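Local coordinates for protein arylmalonate decarboxylase (Bordetella bronchiseptica, PDB 3DTV) that catalyses the decarboxylation of 2-aryl-2-methylmalonates to 2-arylpropionates, releasing carbon dioxide and taking up a proton, at residues S5-G10 with R221-G226. Residues are numbered along the deposited sequence; the frame is centred on the assembly and turned at random.
Sequences STPTIG and RLAGGG
The ring of Pro7 meets the methyl of Ala223 edge-on: Ala223 CB lies almost in the mean plane of the ring, beyond its CB-CG side, at 3.4 Å from Pro7 CB, tight for two carbons. One face of the ring turns obliquely to the Ile9 methyl, with Ile9 CD1 4.2 Å from Pro7 CG. Gly225 CA lies obliquely off the other face, beyond the CG-CD bond, 3.9 Å from Pro7 CG; the ring also rests on Leu31. In a fold of two four-stranded parallel sheets, consistent with the Asp/Glu racemase clan, the contact brings the end of a helix that follows the second sheet onto the first. Helix 211-223 comes after strand 208-210 of that second sheet, yet its last turns pack against inner strand 9-13 of the first. Ile9 is the buried member of the contact. With chi1 at -55° its CG1 branch is directed away from the carbonyl carbon, which carries CD1 to 4.1 Å from Ala223 CB; Phe216, Ala219 and Val220 of the same helix also touch this side chain. Gly224 is the first residue to leave helical backbone angles, with a positive phi of 86°, a region glycine enters readily, while Gly224 N still bonds to Arg221 O at 3.2 Å. From there the chain runs back beside the N-terminal residues, the two paths being roughly antiparallel. Toward the surface the apolar packing gives way to one polar link at Ser5. The unrealistically close approach of Ser5 CB to Gly225 CA makes local placement there doubtful. As modelled, the amide of Gly226 donates to the hydroxyl oxygen in a bent hydrogen bond, Gly226 N to Ser5 OG 2.9 Å, with an angle of 141° at the hydrogen.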
loop_
_atom_site.group_PDB
_atom_site.type_symbol
_atom_site.label_atom_id
_atom_site.label_comp_id
_atom_site.label_asym_id
_atom_site.label_seq_id
_atom_site.Cartn_x
_atom_site.Cartn_y
_atom_site.Cartn_z
ATOM N N SER D 5 0.056 -14.626 -18.072
ATOM C CA SER D 5 0.521 -15.089 -16.707
ATOM C C SER D 5 -0.578 -14.880 -15.678
ATOM O O SER D 5 -1.208 -13.820 -15.654
ATOM C CB SER D 5 1.786 -14.353 -16.251
ATOM O OG SER D 5 2.735 -14.148 -17.299
ATOM N N THR D 6 -0.829 -15.884 -14.838
ATOM C CA THR D 6 -1.841 -15.754 -13.773
ATOM C C THR D 6 -1.345 -16.147 -12.384
ATOM O O THR D 6 -1.855 -17.100 -11.786
ATOM C CB THR D 6 -3.108 -16.602 -14.062
ATOM O OG1 THR D 6 -2.711 -17.957 -14.345
ATOM C CG2 THR D 6 -3.942 -16.004 -15.218
ATOM N N PRO D 7 -0.357 -15.414 -11.851
ATOM C CA PRO D 7 0.217 -15.823 -10.556
ATOM C C PRO D 7 -0.767 -15.662 -9.399
ATOM O O PRO D 7 -1.575 -14.711 -9.385
ATOM C CB PRO D 7 1.421 -14.887 -10.396
ATOM C CG PRO D 7 1.089 -13.665 -11.297
ATOM C CD PRO D 7 0.269 -14.197 -12.413
ATOM N N THR D 8 -0.723 -16.576 -8.424
ATOM C CA THR D 8 -1.542 -16.370 -7.210
ATOM C C THR D 8 -0.867 -15.331 -6.309
ATOM O O THR D 8 0.200 -15.571 -5.794
ATOM C CB THR D 8 -1.801 -17.687 -6.436
ATOM O OG1 THR D 8 -2.610 -18.572 -7.244
ATOM C CG2 THR D 8 -2.489 -17.402 -5.117
ATOM N N ILE D 9 -1.490 -14.167 -6.152
ATOM C CA ILE D 9 -0.965 -13.098 -5.294
ATOM C C ILE D 9 -1.394 -13.287 -3.818
ATOM O O ILE D 9 -2.579 -13.284 -3.497
ATOM C CB ILE D 9 -1.425 -11.693 -5.809
ATOM C CG1 ILE D 9 -1.033 -11.519 -7.286
ATOM C CG2 ILE D 9 -0.864 -10.566 -4.902
ATOM C CD1 ILE D 9 0.478 -11.743 -7.581
ATOM N N GLY D 10 -0.429 -13.471 -2.932
ATOM C CA GLY D 10 -0.672 -13.610 -1.500
ATOM C C GLY D 10 -0.506 -12.296 -0.756
ATOM O O GLY D 10 0.489 -11.571 -0.927
ATOM N N ARG D 221 4.390 -7.702 -10.521
ATOM C CA ARG D 221 5.752 -7.599 -11.037
ATOM C C ARG D 221 6.644 -8.677 -10.415
ATOM O O ARG D 221 7.304 -9.396 -11.131
ATOM C CB ARG D 221 6.368 -6.207 -10.817
ATOM C CG ARG D 221 5.541 -5.030 -11.440
ATOM C CD ARG D 221 6.119 -3.647 -11.038
ATOM N NE ARG D 221 7.329 -3.343 -11.796
ATOM C CZ ARG D 221 7.324 -2.699 -12.964
ATOM N NH1 ARG D 221 6.166 -2.287 -13.478
ATOM N NH2 ARG D 221 8.460 -2.470 -13.617
ATOM N N LEU D 222 6.636 -8.795 -9.083
ATOM C CA LEU D 222 7.474 -9.748 -8.403
ATOM C C LEU D 222 7.159 -11.185 -8.739
ATOM O O LEU D 222 8.090 -11.982 -8.805
ATOM C CB LEU D 222 7.374 -9.605 -6.887
ATOM C CG LEU D 222 8.390 -8.787 -6.115
ATOM C CD1 LEU D 222 8.061 -8.858 -4.612
ATOM C CD2 LEU D 222 9.749 -9.327 -6.334
ATOM N N ALA D 223 5.868 -11.531 -8.872
ATOM C CA ALA D 223 5.453 -12.908 -9.254
ATOM C C ALA D 223 5.917 -13.387 -10.635
ATOM O O ALA D 223 5.865 -14.583 -10.904
ATOM C CB ALA D 223 3.971 -13.075 -9.189
ATOM N N GLY D 224 6.312 -12.463 -11.501
ATOM C CA GLY D 224 6.801 -12.804 -12.825
ATOM C C GLY D 224 5.718 -12.950 -13.866
ATOM O O GLY D 224 5.981 -12.967 -15.097
ATOM N N GLY D 225 4.487 -13.097 -13.408
ATOM C CA GLY D 225 3.395 -12.846 -14.335
ATOM C C GLY D 225 3.593 -11.503 -15.054
ATOM O O GLY D 225 3.664 -10.451 -14.379
ATOM N N GLY D 226 3.737 -11.555 -16.398
ATOM C CA GLY D 226 3.750 -10.367 -17.236
ATOM C C GLY D 226 2.338 -9.798 -17.423
ATOM O O GLY D 226 2.054 -9.101 -18.409
#